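D-mannose isomerase (Marinomonas mediterranea, PDB 5X32) catalyses the reversible isomerisation of D-mannose to D-fructose and, less efficiently, of D-lyxose to D-xylulose. Local coordinates at residues S54-I59 against A116-A121; H178-L183 against D197-L202; F247-Q252 against Y296-D301. All coordinates share one frame; numbering follows the deposited sequence.

Contact 1 (S54-I59 against A116-A121); sequences SSTRFI and AFVILA. With PO4 (phosphate ion), chain C.
With CG anti to its carbonyl carbon (chi1 -80°) and the chain extended from there to NE, Arg-57 runs past the ring of Phe-117. NE comes to lie over one ring face, 3.3 Å from Phe-117 CZ, and NH2 reaches the same corner of the ring. The guanidinium is not stacked flat: its plane is turned 51° from that of the ring. Beyond the ring, NH2 makes a weak hydrogen bond of 3.4 Å to O4 of the phosphate ion, which sits at the edge of the guanidinium. The preceding residue, Thr-56, points at the partner helix, its CB 3.4 Å from Phe-117 O and its CG2 3.9 Å from Val-118 CA. Its OG1 sits beside Phe-117 CB and is hydrogen-bonded to the carbonyl oxygens of Leu-52 and Val-53. One turn further along, Ile-59 CG2 rests on Ala-121 CB at 3.8 Å. An alanine in place of Phe-117 would probably open a gap beside Arg-57 and set its guanidinium free to turn away from the phosphate. With Thr-56 and Ala-121 between them, the segment axes approach to 8.6 Å, their directions 26° apart, as neighbouring helices of the (alpha/alpha)6 barrel that direct Arg-57 to the pocket. Helix 72-89 packs behind Thr-56 and Ile-59, helix 173-190 behind Ile-119, and Tyr-379 and His-380 of helix 379-390 touch Arg-57.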
ATOM      1  N   SER A  54      -9.479  -0.937  -5.114  1.00 52.15           N
ATOM      2  CA  SER A  54      -9.230  -2.234  -5.753  1.00 51.30           C
ATOM      3  C   SER A  54      -9.100  -2.098  -7.273  1.00 49.28           C
ATOM      4  O   SER A  54      -8.326  -2.835  -7.904  1.00 45.92           O
ATOM      5  CB  SER A  54     -10.329  -3.253  -5.430  1.00 51.75           C
ATOM      6  OG  SER A  54     -10.286  -3.681  -4.077  1.00 62.04           O
ATOM      7  N   SER A  55      -9.807  -1.130  -7.850  1.00 46.51           N
ATOM      8  CA  SER A  55      -9.722  -0.908  -9.293  1.00 45.93           C
ATOM      9  C   SER A  55      -8.309  -0.528  -9.693  1.00 49.61           C
ATOM     10  O   SER A  55      -7.805  -1.017 -10.699  1.00 54.27           O
ATOM     11  CB  SER A  55     -10.711   0.175  -9.761  1.00 46.23           C
ATOM     12  OG  SER A  55     -12.034  -0.327  -9.842  1.00 46.84           O
ATOM     13  N   THR A  56      -7.656   0.319  -8.895  1.00 49.35           N
ATOM     14  CA  THR A  56      -6.279   0.699  -9.173  1.00 47.72           C
ATOM     15  C   THR A  56      -5.300  -0.388  -8.736  1.00 47.59           C
ATOM     16  O   THR A  56      -4.345  -0.714  -9.454  1.00 51.10           O
ATOM     17  CB  THR A  56      -5.907   2.058  -8.494  1.00 49.33           C
ATOM     18  OG1 THR A  56      -6.109   1.969  -7.084  1.00 54.85           O
ATOM     19  CG2 THR A  56      -6.766   3.202  -9.011  1.00 52.55           C
ATOM     20  N   ARG A  57      -5.546  -0.988  -7.581  1.00 48.83           N
ATOM     21  CA  ARG A  57      -4.568  -1.931  -7.058  1.00 52.65           C
ATOM     22  C   ARG A  57      -4.460  -3.141  -7.965  1.00 54.66           C
ATOM     23  O   ARG A  57      -3.363  -3.681  -8.118  1.00 53.79           O
ATOM     24  CB  ARG A  57      -4.913  -2.360  -5.631  1.00 47.47           C
ATOM     25  CG  ARG A  57      -4.487  -1.337  -4.611  1.00 52.33           C
ATOM     26  CD  ARG A  57      -4.750  -1.810  -3.202  1.00 51.48           C
ATOM     27  NE  ARG A  57      -4.539  -0.729  -2.251  1.00 55.13           N
ATOM     28  CZ  ARG A  57      -4.474  -0.904  -0.937  1.00 58.29           C
ATOM     29  NH1 ARG A  57      -4.583  -2.125  -0.441  1.00 62.65           N
ATOM     30  NH2 ARG A  57      -4.280   0.130  -0.122  1.00 55.30           N
ATOM     31  N   PHE A  58      -5.572  -3.540  -8.597  1.00 47.12           N
ATOM     32  CA  PHE A  58      -5.517  -4.685  -9.519  1.00 51.26           C
ATOM     33  C   PHE A  58      -4.680  -4.334 -10.745  1.00 49.56           C
ATOM     34  O   PHE A  58      -3.960  -5.182 -11.292  1.00 48.10           O
ATOM     35  CB  PHE A  58      -6.920  -5.120  -9.949  1.00 47.64           C
ATOM     36  CG  PHE A  58      -7.524  -6.170  -9.057  1.00 46.91           C
ATOM     37  CD1 PHE A  58      -6.922  -7.410  -8.921  1.00 50.20           C
ATOM     38  CD2 PHE A  58      -8.683  -5.919  -8.351  1.00 37.11           C
ATOM     39  CE1 PHE A  58      -7.465  -8.377  -8.109  1.00 47.81           C
ATOM     40  CE2 PHE A  58      -9.235  -6.891  -7.541  1.00 44.91           C
ATOM     41  CZ  PHE A  58      -8.624  -8.119  -7.420  1.00 46.72           C
ATOM     42  N   ILE A  59      -4.722  -3.062 -11.121  1.00 47.23           N
ATOM     43  CA  ILE A  59      -3.888  -2.585 -12.205  1.00 52.47           C
ATOM     44  C   ILE A  59      -2.443  -2.763 -11.805  1.00 57.11           C
ATOM     45  O   ILE A  59      -1.654  -3.327 -12.574  1.00 62.87           O
ATOM     46  CB  ILE A  59      -4.179  -1.119 -12.550  1.00 57.85           C
ATOM     47  CG1 ILE A  59      -5.506  -1.046 -13.321  1.00 56.77           C
ATOM     48  CG2 ILE A  59      -3.049  -0.527 -13.391  1.00 52.04           C
ATOM     49  CD1 ILE A  59      -6.049   0.340 -13.490  1.00 54.06           C
ATOM     50  N   ALA A 116      -3.818   9.144  -5.074  1.00 51.73           N
ATOM     51  CA  ALA A 116      -2.494   8.541  -4.995  1.00 56.35           C
ATOM     52  C   ALA A 116      -2.523   7.216  -5.727  1.00 48.54           C
ATOM     53  O   ALA A 116      -1.683   6.958  -6.582  1.00 51.31           O
ATOM     54  CB  ALA A 116      -2.036   8.358  -3.528  1.00 50.61           C
ATOM     55  N   PHE A 117      -3.520   6.388  -5.452  1.00 51.12           N
ATOM     56  CA  PHE A 117      -3.501   5.089  -6.117  1.00 50.91           C
ATOM     57  C   PHE A 117      -3.801   5.203  -7.621  1.00 53.86           C
ATOM     58  O   PHE A 117      -3.376   4.350  -8.420  1.00 49.80           O
ATOM     59  CB  PHE A 117      -4.452   4.118  -5.430  1.00 50.51           C
ATOM     60  CG  PHE A 117      -3.796   3.343  -4.333  1.00 45.99           C
ATOM     61  CD1 PHE A 117      -2.865   2.369  -4.631  1.00 44.07           C
ATOM     62  CD2 PHE A 117      -4.103   3.589  -3.006  1.00 50.43           C
ATOM     63  CE1 PHE A 117      -2.236   1.658  -3.624  1.00 48.00           C
ATOM     64  CE2 PHE A 117      -3.476   2.880  -1.989  1.00 54.75           C
ATOM     65  CZ  PHE A 117      -2.548   1.906  -2.302  1.00 51.58           C
ATOM     66  N   VAL A 118      -4.498   6.272  -8.015  1.00 56.57           N
ATOM     67  CA  VAL A 118      -4.736   6.544  -9.426  1.00 50.91           C
ATOM     68  C   VAL A 118      -3.394   6.838 -10.116  1.00 53.59           C
ATOM     69  O   VAL A 118      -3.093   6.274 -11.185  1.00 53.09           O
ATOM     70  CB  VAL A 118      -5.717   7.723  -9.625  1.00 57.66           C
ATOM     71  CG1 VAL A 118      -5.711   8.200 -11.084  1.00 51.77           C
ATOM     72  CG2 VAL A 118      -7.125   7.300  -9.252  1.00 56.72           C
ATOM     73  N   ILE A 119      -2.570   7.673  -9.480  1.00 50.81           N
ATOM     74  CA  ILE A 119      -1.218   7.941  -9.970  1.00 51.77           C
ATOM     75  C   ILE A 119      -0.362   6.672 -10.019  1.00 54.76           C
ATOM     76  O   ILE A 119       0.337   6.426 -11.003  1.00 56.29           O
ATOM     77  CB  ILE A 119      -0.513   9.005  -9.099  1.00 57.10           C
ATOM     78  CG1 ILE A 119      -1.066  10.390  -9.425  1.00 62.03           C
ATOM     79  CG2 ILE A 119       0.994   9.001  -9.330  1.00 59.62           C
ATOM     80  CD1 ILE A 119      -0.540  11.479  -8.549  1.00 56.45           C
ATOM     81  N   LEU A 120      -0.450   5.846  -8.980  1.00 51.71           N
ATOM     82  CA  LEU A 120       0.292   4.587  -8.954  1.00 55.23           C
ATOM     83  C   LEU A 120      -0.073   3.706 -10.146  1.00 53.55           C
ATOM     84  O   LEU A 120       0.809   3.188 -10.868  1.00 57.07           O
ATOM     85  CB  LEU A 120       0.023   3.840  -7.647  1.00 51.64           C
ATOM     86  CG  LEU A 120       0.815   2.545  -7.487  1.00 53.81           C
ATOM     87  CD1 LEU A 120       2.288   2.828  -7.225  1.00 53.80           C
ATOM     88  CD2 LEU A 120       0.199   1.648  -6.419  1.00 58.78           C
ATOM     89  N   ALA A 121      -1.380   3.565 -10.365  1.00 50.60           N
ATOM     90  CA  ALA A 121      -1.883   2.776 -11.485  1.00 56.61           C
ATOM     91  C   ALA A 121      -1.408   3.354 -12.826  1.00 59.41           C
ATOM     92  O   ALA A 121      -0.976   2.602 -13.701  1.00 65.10           O
ATOM     93  CB  ALA A 121      -3.407   2.696 -11.453  1.00 53.38           C
TER
HETATM   94  P   PO4 C 401      -2.925   1.517   4.271  1.00 84.04           P
HETATM   95  O1  PO4 C 401      -3.109   2.967   4.667  1.00 72.41           O
HETATM   96  O2  PO4 C 401      -3.498   0.627   5.362  1.00 73.69           O
HETATM   97  O3  PO4 C 401      -1.466   1.140   4.072  1.00 69.96           O
HETATM   98  O4  PO4 C 401      -3.648   1.343   2.959  1.00 72.61           O

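Contact 2 (H178-L183 against D197-L202). With PO4 (phosphate ion), chain C.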
ATOM      1  N   HIS A 178       0.879   7.118   1.114  1.00 56.81           N
ATOM      2  CA  HIS A 178       0.670   6.457  -0.173  1.00 53.03           C
ATOM      3  C   HIS A 178       0.962   7.408  -1.325  1.00 56.34           C
ATOM      4  O   HIS A 178       1.363   6.987  -2.421  1.00 53.90           O
ATOM      5  CB  HIS A 178      -0.736   5.899  -0.230  1.00 49.44           C
ATOM      6  CG  HIS A 178      -0.868   4.592   0.477  1.00 54.29           C
ATOM      7  ND1 HIS A 178      -0.178   3.466   0.081  1.00 58.12           N
ATOM      8  CD2 HIS A 178      -1.535   4.250   1.604  1.00 56.25           C
ATOM      9  CE1 HIS A 178      -0.464   2.469   0.899  1.00 57.38           C
ATOM     10  NE2 HIS A 178      -1.284   2.919   1.834  1.00 61.12           N
ATOM     11  N   MET A 179       0.769   8.696  -1.068  1.00 46.93           N
ATOM     12  CA  MET A 179       1.104   9.693  -2.050  1.00 47.75           C
ATOM     13  C   MET A 179       2.594   9.692  -2.335  1.00 53.90           C
ATOM     14  O   MET A 179       2.997   9.673  -3.500  1.00 57.78           O
ATOM     15  CB  MET A 179       0.642  11.062  -1.581  1.00 57.60           C
ATOM     16  CG  MET A 179       0.661  12.093  -2.671  1.00 62.86           C
ATOM     17  SD  MET A 179      -0.451  11.657  -4.013  1.00 70.25           S
ATOM     18  CE  MET A 179       0.460  12.444  -5.348  1.00 63.78           C
ATOM     19  N   CYS A 180       3.394   9.634  -1.268  1.00 51.95           N
ATOM     20  CA  CYS A 180       4.841   9.563  -1.372  1.00 49.69           C
ATOM     21  C   CYS A 180       5.269   8.371  -2.187  1.00 50.14           C
ATOM     22  O   CYS A 180       6.071   8.484  -3.130  1.00 53.77           O
ATOM     23  CB  CYS A 180       5.460   9.480   0.027  1.00 53.33           C
ATOM     24  SG  CYS A 180       7.202   8.954   0.053  1.00 55.05           S
ATOM     25  N   GLU A 181       4.671   7.232  -1.863  1.00 51.98           N
ATOM     26  CA  GLU A 181       4.947   6.004  -2.590  1.00 52.35           C
ATOM     27  C   GLU A 181       4.628   6.109  -4.080  1.00 59.70           C
ATOM     28  O   GLU A 181       5.441   5.726  -4.954  1.00 62.49           O
ATOM     29  CB  GLU A 181       4.119   4.889  -1.996  1.00 55.25           C
ATOM     30  CG  GLU A 181       4.058   3.663  -2.856  1.00 59.82           C
ATOM     31  CD  GLU A 181       2.859   2.787  -2.525  1.00 67.93           C
ATOM     32  OE1 GLU A 181       1.861   3.311  -1.961  1.00 70.25           O
ATOM     33  OE2 GLU A 181       2.914   1.574  -2.842  1.00 68.05           O
ATOM     34  N   ALA A 182       3.454   6.677  -4.359  1.00 54.86           N
ATOM     35  CA  ALA A 182       2.953   6.774  -5.713  1.00 57.09           C
ATOM     36  C   ALA A 182       3.889   7.634  -6.525  1.00 59.24           C
ATOM     37  O   ALA A 182       4.250   7.286  -7.657  1.00 58.14           O
ATOM     38  CB  ALA A 182       1.542   7.357  -5.723  1.00 57.28           C
ATOM     39  N   LEU A 183       4.319   8.736  -5.921  1.00 55.12           N
ATOM     40  CA  LEU A 183       5.201   9.674  -6.607  1.00 60.05           C
ATOM     41  C   LEU A 183       6.591   9.081  -6.858  1.00 66.94           C
ATOM     42  O   LEU A 183       7.225   9.440  -7.861  1.00 67.05           O
ATOM     43  CB  LEU A 183       5.308  10.970  -5.825  1.00 60.80           C
ATOM     44  CG  LEU A 183       3.989  11.739  -5.854  1.00 64.57           C
ATOM     45  CD1 LEU A 183       4.060  12.906  -4.906  1.00 61.27           C
ATOM     46  CD2 LEU A 183       3.680  12.214  -7.256  1.00 61.97           C
ATOM     47  N   ASP A 197      10.989  14.960  -6.020  1.00 61.63           N
ATOM     48  CA  ASP A 197      11.145  16.052  -5.062  1.00 65.68           C
ATOM     49  C   ASP A 197       9.923  16.155  -4.143  1.00 66.47           C
ATOM     50  O   ASP A 197      10.045  16.380  -2.919  1.00 64.63           O
ATOM     51  CB  ASP A 197      11.384  17.372  -5.789  1.00 69.08           C
ATOM     52  CG  ASP A 197      12.767  17.443  -6.427  1.00 82.74           C
ATOM     53  OD1 ASP A 197      13.647  16.638  -6.040  1.00 81.16           O
ATOM     54  OD2 ASP A 197      12.962  18.276  -7.345  1.00 87.24           O
ATOM     55  N   ARG A 198       8.745  15.917  -4.704  1.00 65.66           N
ATOM     56  CA  ARG A 198       7.544  15.954  -3.873  1.00 68.97           C
ATOM     57  C   ARG A 198       7.539  14.749  -2.893  1.00 68.41           C
ATOM     58  O   ARG A 198       7.182  14.886  -1.712  1.00 60.65           O
ATOM     59  CB  ARG A 198       6.289  15.982  -4.754  1.00 60.60           C
ATOM     60  CG  ARG A 198       4.990  16.037  -3.993  1.00 64.19           C
ATOM     61  CD  ARG A 198       4.949  17.166  -2.990  1.00 68.01           C
ATOM     62  NE  ARG A 198       5.171  18.480  -3.591  1.00 71.33           N
ATOM     63  CZ  ARG A 198       4.196  19.254  -4.064  1.00 75.56           C
ATOM     64  NH1 ARG A 198       2.936  18.845  -4.029  1.00 73.26           N
ATOM     65  NH2 ARG A 198       4.476  20.431  -4.593  1.00 74.99           N
ATOM     66  N   ALA A 199       7.954  13.580  -3.378  1.00 65.34           N
ATOM     67  CA  ALA A 199       8.013  12.406  -2.523  1.00 60.72           C
ATOM     68  C   ALA A 199       8.925  12.683  -1.351  1.00 62.21           C
ATOM     69  O   ALA A 199       8.559  12.415  -0.204  1.00 60.26           O
ATOM     70  CB  ALA A 199       8.499  11.187  -3.290  1.00 60.22           C
ATOM     71  N   LYS A 200      10.088  13.270  -1.614  1.00 62.90           N
ATOM     72  CA  LYS A 200      11.012  13.522  -0.509  1.00 60.62           C
ATOM     73  C   LYS A 200      10.504  14.576   0.470  1.00 57.46           C
ATOM     74  O   LYS A 200      10.768  14.486   1.683  1.00 57.33           O
ATOM     75  CB  LYS A 200      12.384  13.897  -1.048  1.00 54.99           C
ATOM     76  CG  LYS A 200      12.903  12.896  -2.059  1.00 63.63           C
ATOM     77  CD  LYS A 200      14.298  13.247  -2.516  1.00 70.41           C
ATOM     78  CE  LYS A 200      15.105  13.769  -1.349  1.00 61.15           C
ATOM     79  NZ  LYS A 200      16.561  13.623  -1.562  1.00 67.48           N
ATOM     80  N   LEU A 201       9.758  15.549  -0.044  1.00 58.78           N
ATOM     81  CA  LEU A 201       9.167  16.573   0.821  1.00 59.48           C
ATOM     82  C   LEU A 201       8.108  15.974   1.757  1.00 61.04           C
ATOM     83  O   LEU A 201       8.046  16.310   2.947  1.00 55.85           O
ATOM     84  CB  LEU A 201       8.556  17.695  -0.018  1.00 61.19           C
ATOM     85  CG  LEU A 201       7.885  18.844   0.743  1.00 63.69           C
ATOM     86  CD1 LEU A 201       8.772  19.404   1.829  1.00 50.92           C
ATOM     87  CD2 LEU A 201       7.415  19.945  -0.204  1.00 61.75           C
ATOM     88  N   LEU A 202       7.275  15.093   1.204  1.00 62.21           N
ATOM     89  CA  LEU A 202       6.255  14.399   1.976  1.00 57.77           C
ATOM     90  C   LEU A 202       6.919  13.529   3.038  1.00 59.51           C
ATOM     91  O   LEU A 202       6.512  13.518   4.215  1.00 56.25           O
ATOM     92  CB  LEU A 202       5.368  13.562   1.053  1.00 56.76           C
ATOM     93  CG  LEU A 202       4.527  14.387   0.083  1.00 58.90           C
ATOM     94  CD1 LEU A 202       3.777  13.520  -0.916  1.00 57.54           C
ATOM     95  CD2 LEU A 202       3.567  15.256   0.875  1.00 61.94           C
TER
HETATM   96  P   PO4 C 401      -2.925   1.517   4.271  1.00 84.04           P
HETATM   97  O1  PO4 C 401      -3.109   2.967   4.667  1.00 72.41           O
HETATM   98  O2  PO4 C 401      -3.498   0.627   5.362  1.00 73.69           O
HETATM   99  O3  PO4 C 401      -1.466   1.140   4.072  1.00 69.96           O
HETATM  100  O4  PO4 C 401      -3.648   1.343   2.959  1.00 72.61           O
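Leu-202 reaches across to Met-179 and Leu-183 mainly through its CD1 methyl, which is 3.9 Å from Met-179 CG and 4.0 Å from Leu-183 CD1, while its CB meets that of Cys-180. Beside it, Ala-199 CB fits against the backbone of the other helix, 3.6 Å from Cys-180 O. Leu-183 lies alongside Arg-198, both side chains pointing the same way, and its CD1 touches the aliphatic CB and CG of the arginine. The small side chain of Ala-199 is consistent with the close approach of the backbones, the CA atoms of Cys-180 and Ala-199 being 4.4 Å apart. No hydrogen bond crosses, so the join is apolar. Further out, bends at chi2 and chi3 carry the guanidinium of Arg-198 away to a salt bridge with Glu-145 and a cation-pi contact with Trp-149. On the far side of helix 173-190, His-178 donates from NE2 to phosphate O3 at 2.9 Å. Its ND1 donates to Glu-181 OE1, one turn on, in a nearly straight bond (170°) that lies close to the ring plane. That carboxylate probably helps fix the rotation of the imidazole, with NE2 directed at the ion. The two segments run antiparallel, 154° apart, as consecutive helices of a tight hairpin. Such a pair, one helix lining the central pocket and its successor outside, is characteristic of the (alpha/alpha)6 barrel of N-acylglucosamine 2-epimerase relatives.

Contact 3 (F247-Q252 against Y296-D301); sequences FQPGHQ and YGYAPD. With PO4 (phosphate ion), chain C.
The carbonyl oxygen of Phe-247 is approached by three groups of the 296-301 segment. Tyr-298 N donates to Phe-247 O at 3.0 Å, in the plane of the carbonyl. Gly-297 CA adds a CA-H...O contact with that oxygen at 3.2 Å, and the ring of Tyr-298 turns one face to it, with the oxygen above the ring centre. The return bond, Phe-247 N to Tyr-298 O at 2.7 Å, completes a single antiparallel hydrogen-bonded bridge. Tyr-298 has CG between its backbone N and carbonyl carbon (chi1 50°), which folds the ring back over this bridge. There CE1 packs against Phe-247 CB at 3.4 Å, while CE2 meets Pro-249 CG at 3.7 Å. Pro-300 CA comes in at the edge of the Phe-247 ring, 3.7 Å from CE1. Right after the bridge the chain turns into helix 249-265, with Gln-248 as N-cap residue. Gln-248 O accepts from His-251 N and, at longer range, from Gln-252 NE2, which also hydrogen-bonds Val-219 O; the two donors arrive from opposite faces of its carbonyl plane. In the first turn of the helix is His-251, by similarity a proton donor/acceptor; its NE2 makes a weak hydrogen bond to phosphate O1, and its ND1 is held by Glu-221. Helix 271-286 packs on Pro-249, Gln-252 and Tyr-298, Trp-312 of helix 311-328 stacks on His-251, and strand 304-310 pairs with Gly-297.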
ATOM      1  N   PHE A 247      -1.015   4.180  17.689  1.00 66.78           N
ATOM      2  CA  PHE A 247      -0.018   4.058  16.655  1.00 58.82           C
ATOM      3  C   PHE A 247      -0.246   2.744  15.972  1.00 60.27           C
ATOM      4  O   PHE A 247      -0.486   1.704  16.616  1.00 66.52           O
ATOM      5  CB  PHE A 247       1.394   4.151  17.207  1.00 56.96           C
ATOM      6  CG  PHE A 247       1.785   5.534  17.580  1.00 62.61           C
ATOM      7  CD1 PHE A 247       1.788   5.923  18.914  1.00 63.85           C
ATOM      8  CD2 PHE A 247       2.120   6.456  16.605  1.00 55.79           C
ATOM      9  CE1 PHE A 247       2.146   7.206  19.272  1.00 58.39           C
ATOM     10  CE2 PHE A 247       2.479   7.737  16.946  1.00 61.74           C
ATOM     11  CZ  PHE A 247       2.492   8.117  18.287  1.00 62.77           C
ATOM     12  N   GLN A 248      -0.115   2.825  14.653  1.00 56.47           N
ATOM     13  CA  GLN A 248      -0.211   1.715  13.714  1.00 59.27           C
ATOM     14  C   GLN A 248       1.179   1.265  13.253  1.00 56.42           C
ATOM     15  O   GLN A 248       1.760   1.883  12.377  1.00 57.77           O
ATOM     16  CB  GLN A 248      -1.069   2.187  12.531  1.00 61.34           C
ATOM     17  CG  GLN A 248      -1.830   1.199  11.707  1.00 68.81           C
ATOM     18  CD  GLN A 248      -3.179   1.751  11.319  1.00 73.52           C
ATOM     19  OE1 GLN A 248      -3.719   1.432  10.256  1.00 82.07           O
ATOM     20  NE2 GLN A 248      -3.820   2.442  12.281  1.00 76.76           N
ATOM     21  N   PRO A 249       1.690   0.146  13.811  1.00 51.66           N
ATOM     22  CA  PRO A 249       3.006  -0.445  13.509  1.00 46.20           C
ATOM     23  C   PRO A 249       3.259  -0.595  12.025  1.00 52.21           C
ATOM     24  O   PRO A 249       4.377  -0.354  11.544  1.00 48.93           O
ATOM     25  CB  PRO A 249       2.947  -1.845  14.148  1.00 47.95           C
ATOM     26  CG  PRO A 249       1.758  -1.874  14.979  1.00 46.12           C
ATOM     27  CD  PRO A 249       0.867  -0.724  14.661  1.00 56.16           C
ATOM     28  N   GLY A 250       2.212  -1.001  11.306  1.00 49.86           N
ATOM     29  CA  GLY A 250       2.324  -1.214   9.877  1.00 49.30           C
ATOM     30  C   GLY A 250       2.718   0.029   9.113  1.00 45.37           C
ATOM     31  O   GLY A 250       3.440  -0.047   8.120  1.00 45.10           O
ATOM     32  N   HIS A 251       2.278   1.185   9.596  1.00 50.34           N
ATOM     33  CA  HIS A 251       2.643   2.440   8.938  1.00 58.52           C
ATOM     34  C   HIS A 251       4.034   2.920   9.357  1.00 50.92           C
ATOM     35  O   HIS A 251       4.731   3.572   8.581  1.00 51.30           O
ATOM     36  CB  HIS A 251       1.597   3.514   9.225  1.00 54.13           C
ATOM     37  CG  HIS A 251       0.308   3.281   8.508  1.00 62.51           C
ATOM     38  ND1 HIS A 251      -0.899   3.777   8.953  1.00 63.67           N
ATOM     39  CD2 HIS A 251       0.035   2.581   7.381  1.00 60.30           C
ATOM     40  CE1 HIS A 251      -1.858   3.401   8.126  1.00 63.23           C
ATOM     41  NE2 HIS A 251      -1.317   2.676   7.162  1.00 63.25           N
ATOM     42  N   GLN A 252       4.467   2.535  10.547  1.00 48.57           N
ATOM     43  CA  GLN A 252       5.830   2.829  10.965  1.00 51.69           C
ATOM     44  C   GLN A 252       6.786   2.070  10.042  1.00 50.76           C
ATOM     45  O   GLN A 252       7.722   2.649   9.475  1.00 47.20           O
ATOM     46  CB  GLN A 252       6.067   2.420  12.429  1.00 51.14           C
ATOM     47  CG  GLN A 252       4.988   2.866  13.415  1.00 50.29           C
ATOM     48  CD  GLN A 252       4.613   4.328  13.254  1.00 58.05           C
ATOM     49  OE1 GLN A 252       5.478   5.190  13.101  1.00 54.10           O
ATOM     50  NE2 GLN A 252       3.311   4.611  13.265  1.00 60.03           N
ATOM     51  N   TYR A 296      -2.101  -5.013  15.533  1.00 52.97           N
ATOM     52  CA  TYR A 296      -2.543  -3.957  14.641  1.00 58.09           C
ATOM     53  C   TYR A 296      -2.263  -2.552  15.161  1.00 55.79           C
ATOM     54  O   TYR A 296      -1.968  -1.652  14.388  1.00 60.05           O
ATOM     55  CB  TYR A 296      -4.035  -4.118  14.382  1.00 57.19           C
ATOM     56  CG  TYR A 296      -4.592  -3.236  13.297  1.00 52.90           C
ATOM     57  CD1 TYR A 296      -4.041  -3.234  12.019  1.00 53.73           C
ATOM     58  CD2 TYR A 296      -5.689  -2.434  13.542  1.00 49.66           C
ATOM     59  CE1 TYR A 296      -4.578  -2.452  11.011  1.00 56.92           C
ATOM     60  CE2 TYR A 296      -6.229  -1.647  12.551  1.00 60.96           C
ATOM     61  CZ  TYR A 296      -5.673  -1.650  11.288  1.00 61.91           C
ATOM     62  OH  TYR A 296      -6.231  -0.851  10.309  1.00 68.96           O
ATOM     63  N   GLY A 297      -2.339  -2.363  16.469  1.00 56.84           N
ATOM     64  CA  GLY A 297      -2.172  -1.037  17.016  1.00 61.23           C
ATOM     65  C   GLY A 297      -1.901  -1.025  18.504  1.00 67.33           C
ATOM     66  O   GLY A 297      -2.416  -1.869  19.257  1.00 67.02           O
ATOM     67  N   TYR A 298      -1.066  -0.069  18.917  1.00 63.63           N
ATOM     68  CA  TYR A 298      -0.748   0.145  20.329  1.00 64.34           C
ATOM     69  C   TYR A 298      -0.917   1.615  20.689  1.00 64.62           C
ATOM     70  O   TYR A 298      -0.977   2.478  19.808  1.00 57.80           O
ATOM     71  CB  TYR A 298       0.674  -0.332  20.660  1.00 59.88           C
ATOM     72  CG  TYR A 298       1.762   0.177  19.724  1.00 62.39           C
ATOM     73  CD1 TYR A 298       2.241   1.482  19.814  1.00 57.90           C
ATOM     74  CD2 TYR A 298       2.324  -0.660  18.763  1.00 59.05           C
ATOM     75  CE1 TYR A 298       3.235   1.946  18.959  1.00 51.43           C
ATOM     76  CE2 TYR A 298       3.319  -0.207  17.911  1.00 58.14           C
ATOM     77  CZ  TYR A 298       3.776   1.099  18.022  1.00 56.53           C
ATOM     78  OH  TYR A 298       4.763   1.546  17.174  1.00 55.30           O
ATOM     79  N   ALA A 299      -1.003   1.897  21.986  1.00 72.33           N
ATOM     80  CA  ALA A 299      -1.143   3.275  22.456  1.00 68.79           C
ATOM     81  C   ALA A 299       0.216   3.951  22.452  1.00 66.02           C
ATOM     82  O   ALA A 299       1.238   3.273  22.345  1.00 67.37           O
ATOM     83  CB  ALA A 299      -1.756   3.302  23.836  1.00 66.72           C
ATOM     84  N   PRO A 300       0.238   5.294  22.517  1.00 75.06           N
ATOM     85  CA  PRO A 300       1.507   6.019  22.726  1.00 78.93           C
ATOM     86  C   PRO A 300       2.172   5.514  23.999  1.00 76.91           C
ATOM     87  O   PRO A 300       3.394   5.496  24.151  1.00 81.35           O
ATOM     88  CB  PRO A 300       1.074   7.482  22.856  1.00 77.10           C
ATOM     89  CG  PRO A 300      -0.427   7.449  23.017  1.00 73.87           C
ATOM     90  CD  PRO A 300      -0.899   6.213  22.338  1.00 70.62           C
ATOM     91  N   ASP A 301       1.307   5.121  24.920  1.00 74.30           N
ATOM     92  CA  ASP A 301       1.638   4.266  26.047  1.00 79.39           C
ATOM     93  C   ASP A 301       2.577   3.102  25.683  1.00 77.29           C
ATOM     94  O   ASP A 301       3.464   2.746  26.451  1.00 74.44           O
ATOM     95  CB  ASP A 301       0.329   3.707  26.609  1.00 82.49           C
ATOM     96  CG  ASP A 301       0.469   3.151  27.989  1.00 85.25           C
ATOM     97  OD1 ASP A 301       1.608   2.886  28.422  1.00 82.26           O
ATOM     98  OD2 ASP A 301      -0.586   2.946  28.628  1.00 93.28           O
TER
HETATM   99  P   PO4 C 401      -2.925   1.517   4.271  1.00 84.04           P
HETATM  100  O1  PO4 C 401      -3.109   2.967   4.667  1.00 72.41           O
HETATM  101  O2  PO4 C 401      -3.498   0.627   5.362  1.00 73.69           O
HETATM  102  O3  PO4 C 401      -1.466   1.140   4.072  1.00 69.96           O
HETATM  103  O4  PO4 C 401      -3.648   1.343   2.959  1.00 72.61           O

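How the contacts relate
All three contacts send a side chain to the same phosphate ion: Arg-57 from contact 1, His-178 from contact 2 and His-251 from contact 3, with Tyr-113 OH as a further partner. Contacts 1 and 2 touch directly, with Phe-117 CZ 3.7 Å from His-178 ND1 and Ile-119 CD1 3.5 Å from Met-179 CE. Contact 3 touches neither; its nearest atoms are about 5 Å from contact 2 and about 8 Å from contact 1, across the chain's centre from it. The ion, probably from the crystallisation liquor, is likely to mark the substrate pocket, since the side chain of Arg-57 is about 4 Å from that of His-380 and about 8 Å from that of His-251, the two inferred catalytic histidines.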